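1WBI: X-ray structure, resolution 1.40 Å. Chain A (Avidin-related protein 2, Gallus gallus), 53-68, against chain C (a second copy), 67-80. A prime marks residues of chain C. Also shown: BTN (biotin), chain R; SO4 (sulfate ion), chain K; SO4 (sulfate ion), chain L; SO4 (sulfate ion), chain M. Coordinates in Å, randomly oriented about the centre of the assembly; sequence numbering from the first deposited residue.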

# COMPACT_ATOMS: atom_id res chain seq x y z
N LEU A 53 -20.39 -0.19 -3.23
CA LEU A 53 -21.00 -1.26 -2.47
C LEU A 53 -20.01 -1.68 -1.41
O LEU A 53 -18.83 -1.86 -1.74
N GLY A 54 -20.45 -1.83 -0.16
CA GLY A 54 -19.52 -2.23 0.89
C GLY A 54 -20.15 -2.85 2.10
O GLY A 54 -21.35 -3.10 2.12
N ILE A 55 -19.32 -3.09 3.11
CA ILE A 55 -19.80 -3.67 4.36
C ILE A 55 -19.12 -3.00 5.52
O ILE A 55 -17.92 -2.73 5.46
N GLN A 56 -19.87 -2.70 6.57
CA GLN A 56 -19.28 -2.23 7.84
C GLN A 56 -19.62 -3.20 8.95
O GLN A 56 -20.65 -3.92 8.89
N HIS A 57 -18.79 -3.16 9.99
CA HIS A 57 -19.17 -3.75 11.28
C HIS A 57 -20.26 -2.88 11.93
O HIS A 57 -20.21 -1.68 11.85
N LYS A 58 -21.20 -3.52 12.60
CA LYS A 58 -22.35 -2.79 13.15
C LYS A 58 -22.33 -2.49 14.62
O LYS A 58 -22.84 -1.44 15.01
N ARG A 59 -21.79 -3.37 15.45
CA ARG A 59 -21.87 -3.21 16.90
C ARG A 59 -20.83 -2.30 17.49
O ARG A 59 -21.07 -1.63 18.49
N ALA A 60 -19.64 -2.28 16.89
CA ALA A 60 -18.53 -1.56 17.47
C ALA A 60 -18.82 -0.06 17.59
O ALA A 60 -19.44 0.50 16.70
N SER A 61 -18.38 0.58 18.66
CA SER A 61 -18.55 2.03 18.79
C SER A 61 -17.77 2.79 17.71
O SER A 61 -18.23 3.87 17.28
N GLN A 62 -16.65 2.21 17.26
CA GLN A 62 -15.76 2.81 16.22
C GLN A 62 -15.45 1.73 15.19
O GLN A 62 -14.37 1.14 15.21
N PRO A 63 -16.42 1.43 14.30
CA PRO A 63 -16.35 0.26 13.43
C PRO A 63 -15.37 0.37 12.28
O PRO A 63 -15.14 1.48 11.78
N THR A 64 -14.80 -0.75 11.86
CA THR A 64 -14.13 -0.83 10.58
C THR A 64 -15.13 -1.10 9.47
O THR A 64 -16.27 -1.60 9.72
N PHE A 65 -14.71 -0.81 8.24
CA PHE A 65 -15.56 -0.98 7.07
C PHE A 65 -14.72 -1.00 5.81
O PHE A 65 -13.56 -0.59 5.82
N GLY A 66 -15.34 -1.40 4.71
CA GLY A 66 -14.71 -1.34 3.41
C GLY A 66 -15.75 -1.13 2.33
O GLY A 66 -16.96 -1.46 2.54
N PHE A 67 -15.34 -0.55 1.19
CA PHE A 67 -16.20 -0.51 0.03
C PHE A 67 -15.43 -0.50 -1.26
O PHE A 67 -14.27 -0.14 -1.29
N THR A 68 -16.14 -0.86 -2.32
CA THR A 68 -15.65 -0.90 -3.70
C THR A 68 -16.38 0.18 -4.49
O THR A 68 -17.61 0.33 -4.33
N PHE C 67 -13.59 -6.21 -4.02
CA PHE C 67 -14.55 -6.66 -3.00
C PHE C 67 -14.05 -6.40 -1.59
O PHE C 67 -12.84 -6.19 -1.36
N THR C 68 -15.01 -6.39 -0.69
CA THR C 68 -14.81 -6.21 0.73
C THR C 68 -15.14 -7.53 1.43
O THR C 68 -16.14 -8.18 1.06
N VAL C 69 -14.33 -7.90 2.43
CA VAL C 69 -14.62 -9.05 3.31
C VAL C 69 -14.82 -8.53 4.71
O VAL C 69 -13.92 -7.92 5.28
N HIS C 70 -16.01 -8.77 5.26
CA HIS C 70 -16.30 -8.48 6.67
C HIS C 70 -15.96 -9.74 7.47
O HIS C 70 -16.72 -10.71 7.45
N TRP C 71 -14.86 -9.71 8.20
CA TRP C 71 -14.45 -10.90 8.95
C TRP C 71 -15.45 -11.07 10.09
O TRP C 71 -15.74 -10.16 10.87
N ASN C 72 -15.96 -12.30 10.21
CA ASN C 72 -17.01 -12.60 11.18
C ASN C 72 -16.38 -13.06 12.50
O ASN C 72 -17.12 -13.35 13.44
N PHE C 73 -15.05 -13.10 12.61
CA PHE C 73 -14.37 -13.59 13.80
C PHE C 73 -13.37 -12.63 14.39
O PHE C 73 -12.67 -12.93 15.36
N SER C 74 -13.38 -11.39 13.87
CA SER C 74 -12.59 -10.30 14.40
C SER C 74 -13.25 -8.97 14.01
O SER C 74 -14.23 -8.97 13.26
N GLU C 75 -12.71 -7.86 14.52
CA GLU C 75 -13.25 -6.54 14.18
C GLU C 75 -12.65 -5.98 12.90
O GLU C 75 -12.96 -4.83 12.53
N SER C 76 -11.89 -6.79 12.18
CA SER C 76 -11.12 -6.37 11.02
C SER C 76 -12.02 -6.38 9.78
O SER C 76 -13.04 -7.05 9.73
N THR C 77 -11.59 -5.63 8.76
CA THR C 77 -12.19 -5.72 7.43
C THR C 77 -11.03 -5.75 6.42
O THR C 77 -10.04 -5.05 6.61
N SER C 78 -11.19 -6.50 5.33
CA SER C 78 -10.22 -6.50 4.24
C SER C 78 -10.90 -6.08 2.95
O SER C 78 -12.08 -6.33 2.76
N VAL C 79 -10.11 -5.44 2.07
CA VAL C 79 -10.56 -5.16 0.73
C VAL C 79 -9.51 -5.71 -0.25
O VAL C 79 -8.30 -5.67 0.01
N PHE C 80 -10.02 -6.17 -1.39
CA PHE C 80 -9.19 -6.72 -2.47
C PHE C 80 -9.56 -5.99 -3.77
O PHE C 80 -10.75 -5.79 -4.03

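Polar and packing contacts between residues 53-68 of chain A and 67-80 of chain C. The contact is centred on His57, whose CA-to-CB bond points sideways but whose ring, with chi1 m, reaches into the turn of chain C. His57 NE2 donates a nearly straight hydrogen bond to Ser76′ O (2.8 Å), and on the same ring His57 ND1 donates to O1 of sulfate K (2.8 Å), so both ring nitrogens carry protons. Beside it Thr64 (chi1 p) points toward chain C, and its hydroxyl donates to the backbone: Thr64 OG1 to Glu75′ O is 2.6 Å. Thr64 OG1 also lies 2.8 Å from Thr77′ OG1, bringing two inward-pointing threonines together.

Sulfate K, probably from the crystallisation liquor, ties the chains together. His70′ NE2 donates to its O4 (2.9 Å), as does Lys58 N (2.9 Å to O4), while Arg59 NE and Arg59 NH2 bind its O2 (3.0 Å) and O3 (2.8 Å). The anion's charge suits this cluster of donors. The His57 and His70′ rings, which both bind it, form an offset stack, with centroids 3.9 Å apart and planes at 26°; His57 ND1 and His70′ NE2 are 3.2 Å apart but poorly angled for a hydrogen bond, each donating to sulfate instead. Over the opposite face of the His57 ring lies Glu75′, whose CA makes a CH-pi contact 4.2 Å from the ring centroid. The CA-to-CB bond of Glu75′ points sideways, but its side chain (chi1 m, chi2 m) brings its carboxylate nearer chain A, with Glu75′ OE1 3.7 Å from Ala60 CB.

Waters fill the remaining polar gaps. Water 4 accepts from Thr64 N (3.0 Å) and donates to Glu75′ O (2.8 Å) and Glu75′ OE1 (2.7 Å). Water 1 accepts from Thr68 OG1 and Thr68′ OG1 (2.8 Å each) and donates to Leu53 O (2.7 Å); it bridges the two m-rotamer threonines, whose OG1 atoms are 4.4 Å apart. Water 2 links Thr77′ OG1 (2.9 Å) to Ile55 O (3.0 Å, weak).

Farther along, the packing is largely apolar. Ile55 (chi1 m, chi2 t) points toward chain C and lays its CG2 3.7 Å from His70′ CB, while its CD1 lies 3.9 Å from Thr68′ O. Gly66 leaves room for its neighbours: Gly66 CA is 3.9 Å from Val79′ CG1, and a CB here would clash with that methyl and with Thr68′ CG2. Phe65, Phe67 and Phe67′, all chi1 p, point away from the contact.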

# COMPACT_ATOMS: atom_id res chain seq x y z
CB LEU A 53 -21.23 -2.43 -3.40
CG LEU A 53 -22.12 -3.56 -2.99
CD1 LEU A 53 -23.51 -3.02 -2.66
CD2 LEU A 53 -22.19 -4.62 -4.12
CB ILE A 55 -19.53 -5.19 4.47
CG1 ILE A 55 -19.74 -5.93 3.15
CG2 ILE A 55 -20.40 -5.81 5.57
CD1 ILE A 55 -19.28 -7.38 3.19
CB GLN A 56 -19.74 -0.82 8.26
CG GLN A 56 -21.23 -0.72 8.60
CD GLN A 56 -21.58 0.60 9.24
OE1 GLN A 56 -22.24 1.42 8.59
NE2 GLN A 56 -21.18 0.81 10.49
CB HIS A 57 -17.94 -3.90 12.17
CG HIS A 57 -17.05 -5.00 11.73
ND1 HIS A 57 -17.14 -6.28 12.25
CD2 HIS A 57 -16.03 -5.04 10.84
CE1 HIS A 57 -16.25 -7.05 11.66
NE2 HIS A 57 -15.54 -6.32 10.82
CB LYS A 58 -23.63 -3.53 12.83
CG LYS A 58 -23.92 -3.70 11.36
CD LYS A 58 -24.99 -2.77 10.84
CE LYS A 58 -26.34 -3.03 11.42
NZ LYS A 58 -27.36 -2.15 10.75
CB ARG A 59 -21.80 -4.58 17.57
CG ARG A 59 -23.09 -5.31 17.47
CD ARG A 59 -22.93 -6.71 18.01
NE ARG A 59 -22.34 -7.55 16.99
CZ ARG A 59 -21.98 -8.81 17.19
NH1 ARG A 59 -22.08 -9.35 18.39
NH2 ARG A 59 -21.49 -9.52 16.19
CB ALA A 60 -17.28 -1.79 16.62
CB SER A 61 -18.10 2.53 20.15
OG SER A 61 -16.75 2.34 20.35
CB GLN A 62 -14.50 3.41 16.85
CG GLN A 62 -14.82 4.54 17.82
CD GLN A 62 -13.62 5.29 18.38
OE1 GLN A 62 -13.51 6.50 18.22
NE2 GLN A 62 -12.68 4.56 19.02
CB PRO A 63 -17.77 0.13 12.89
CG PRO A 63 -18.25 1.57 12.85
CD PRO A 63 -17.70 2.14 14.14
CB THR A 64 -12.96 -1.88 10.54
OG1 THR A 64 -13.50 -3.21 10.55
CG2 THR A 64 -12.03 -1.69 11.69
CB PHE A 65 -16.58 0.17 7.00
CG PHE A 65 -15.92 1.52 6.79
CD1 PHE A 65 -15.60 1.94 5.51
CD2 PHE A 65 -15.50 2.29 7.86
CE1 PHE A 65 -14.91 3.14 5.29
CE2 PHE A 65 -14.79 3.47 7.66
CZ PHE A 65 -14.49 3.91 6.38
CB PHE A 67 -17.23 0.65 0.10
CG PHE A 67 -16.62 2.03 0.17
CD1 PHE A 67 -16.38 2.76 -0.96
CD2 PHE A 67 -16.39 2.62 1.40
CE1 PHE A 67 -15.84 4.04 -0.88
CE2 PHE A 67 -15.84 3.89 1.50
CZ PHE A 67 -15.61 4.63 0.34
CB THR A 68 -15.92 -2.24 -4.38
OG1 THR A 68 -15.22 -3.30 -3.67
CG2 THR A 68 -15.43 -2.27 -5.76
CB PHE C 67 -14.95 -8.17 -3.17
CG PHE C 67 -13.79 -9.15 -3.12
CD1 PHE C 67 -13.44 -9.73 -1.93
CD2 PHE C 67 -13.12 -9.55 -4.25
CE1 PHE C 67 -12.39 -10.61 -1.86
CE2 PHE C 67 -12.10 -10.47 -4.19
CZ PHE C 67 -11.74 -11.00 -2.98
CB THR C 68 -15.79 -5.15 1.29
OG1 THR C 68 -15.51 -3.86 0.68
CG2 THR C 68 -15.63 -4.96 2.76
CB VAL C 69 -13.48 -10.08 3.31
CG1 VAL C 69 -13.88 -11.28 4.21
CG2 VAL C 69 -13.15 -10.57 1.92
CB HIS C 70 -17.78 -8.09 6.83
CG HIS C 70 -18.31 -8.06 8.23
ND1 HIS C 70 -18.60 -9.22 8.94
CD2 HIS C 70 -18.74 -7.03 9.00
CE1 HIS C 70 -19.13 -8.89 10.10
NE2 HIS C 70 -19.21 -7.57 10.18
CB TRP C 71 -13.02 -10.75 9.44
CG TRP C 71 -12.07 -10.54 8.32
CD1 TRP C 71 -11.41 -9.36 8.01
CD2 TRP C 71 -11.73 -11.47 7.29
NE1 TRP C 71 -10.65 -9.55 6.86
CE2 TRP C 71 -10.85 -10.81 6.39
CE3 TRP C 71 -12.07 -12.80 7.04
CZ2 TRP C 71 -10.29 -11.45 5.30
CZ3 TRP C 71 -11.51 -13.43 5.93
CH2 TRP C 71 -10.64 -12.75 5.07
CB ASN C 72 -17.96 -13.71 10.69
CG ASN C 72 -19.11 -13.21 9.85
OD1 ASN C 72 -19.27 -12.00 9.61
ND2 ASN C 72 -19.91 -14.15 9.36
CB PHE C 73 -13.72 -14.92 13.50
CG PHE C 73 -12.69 -14.86 12.38
CD1 PHE C 73 -11.36 -14.54 12.65
CD2 PHE C 73 -13.07 -15.05 11.06
CE1 PHE C 73 -10.41 -14.49 11.63
CE2 PHE C 73 -12.12 -15.04 10.05
CZ PHE C 73 -10.82 -14.70 10.32
CB SER C 74 -11.17 -10.39 13.88
OG SER C 74 -11.11 -9.98 12.54
CB GLU C 75 -13.08 -5.60 15.33
CG GLU C 75 -13.97 -6.01 16.50
CD GLU C 75 -15.45 -5.84 16.29
OE1 GLU C 75 -15.94 -5.02 15.45
OE2 GLU C 75 -16.16 -6.57 17.02
CB SER C 76 -9.92 -7.34 10.84
OG SER C 76 -9.16 -7.11 9.68
CB THR C 77 -13.11 -4.49 7.12
OG1 THR C 77 -14.16 -4.36 8.11
CG2 THR C 77 -13.74 -4.55 5.74
CB SER C 78 -9.50 -7.83 4.05
OG SER C 78 -8.70 -8.13 5.19
CB VAL C 79 -10.78 -3.64 0.48
CG1 VAL C 79 -11.96 -3.17 1.29
CG2 VAL C 79 -9.51 -2.81 0.72
CB PHE C 80 -9.50 -8.20 -2.66
CG PHE C 80 -9.03 -9.12 -1.53
CD1 PHE C 80 -7.89 -9.90 -1.72
CD2 PHE C 80 -9.72 -9.19 -0.36
CE1 PHE C 80 -7.47 -10.78 -0.74
CE2 PHE C 80 -9.28 -10.06 0.68
CZ PHE C 80 -8.15 -10.85 0.47
C11 BTN R . -8.11 -11.45 10.74
O11 BTN R . -6.92 -11.89 10.75
O12 BTN R . -8.63 -10.84 11.73
C10 BTN R . -8.97 -11.62 9.53
C9 BTN R . -8.34 -12.45 8.44
C8 BTN R . -7.38 -11.70 7.49
C7 BTN R . -6.86 -12.56 6.33
C2 BTN R . -6.05 -11.78 5.28
S1 BTN R . -6.94 -10.80 4.15
C6 BTN R . -5.45 -10.63 3.18
C5 BTN R . -4.76 -11.98 3.18
N1 BTN R . -5.22 -12.80 2.08
C3 BTN R . -5.89 -13.85 2.59
O3 BTN R . -6.41 -14.79 1.80
N2 BTN R . -5.94 -13.84 3.90
C4 BTN R . -5.19 -12.72 4.44
S SO4 K . -20.67 -6.97 13.58
O1 SO4 K . -19.25 -7.05 13.95
O2 SO4 K . -21.36 -6.12 14.53
O3 SO4 K . -21.14 -8.37 13.62
O4 SO4 K . -20.83 -6.42 12.25
S SO4 L . -16.37 -0.95 21.70
O1 SO4 L . -14.98 -0.79 21.30
O2 SO4 L . -16.78 0.26 22.42
O3 SO4 L . -17.17 -1.12 20.50
O4 SO4 L . -16.43 -2.11 22.58
S SO4 M . -21.23 -12.87 17.61
O1 SO4 M . -22.21 -13.37 16.66
O2 SO4 M . -22.01 -12.06 18.56
O3 SO4 M . -20.52 -13.97 18.24
O4 SO4 M . -20.25 -12.06 16.87
O HOH W 1 -17.08 -3.97 -1.67
O HOH W 2 -16.87 -4.86 7.31
O HOH W 3 -18.80 -4.70 15.56
O HOH W 4 -15.00 -3.22 13.61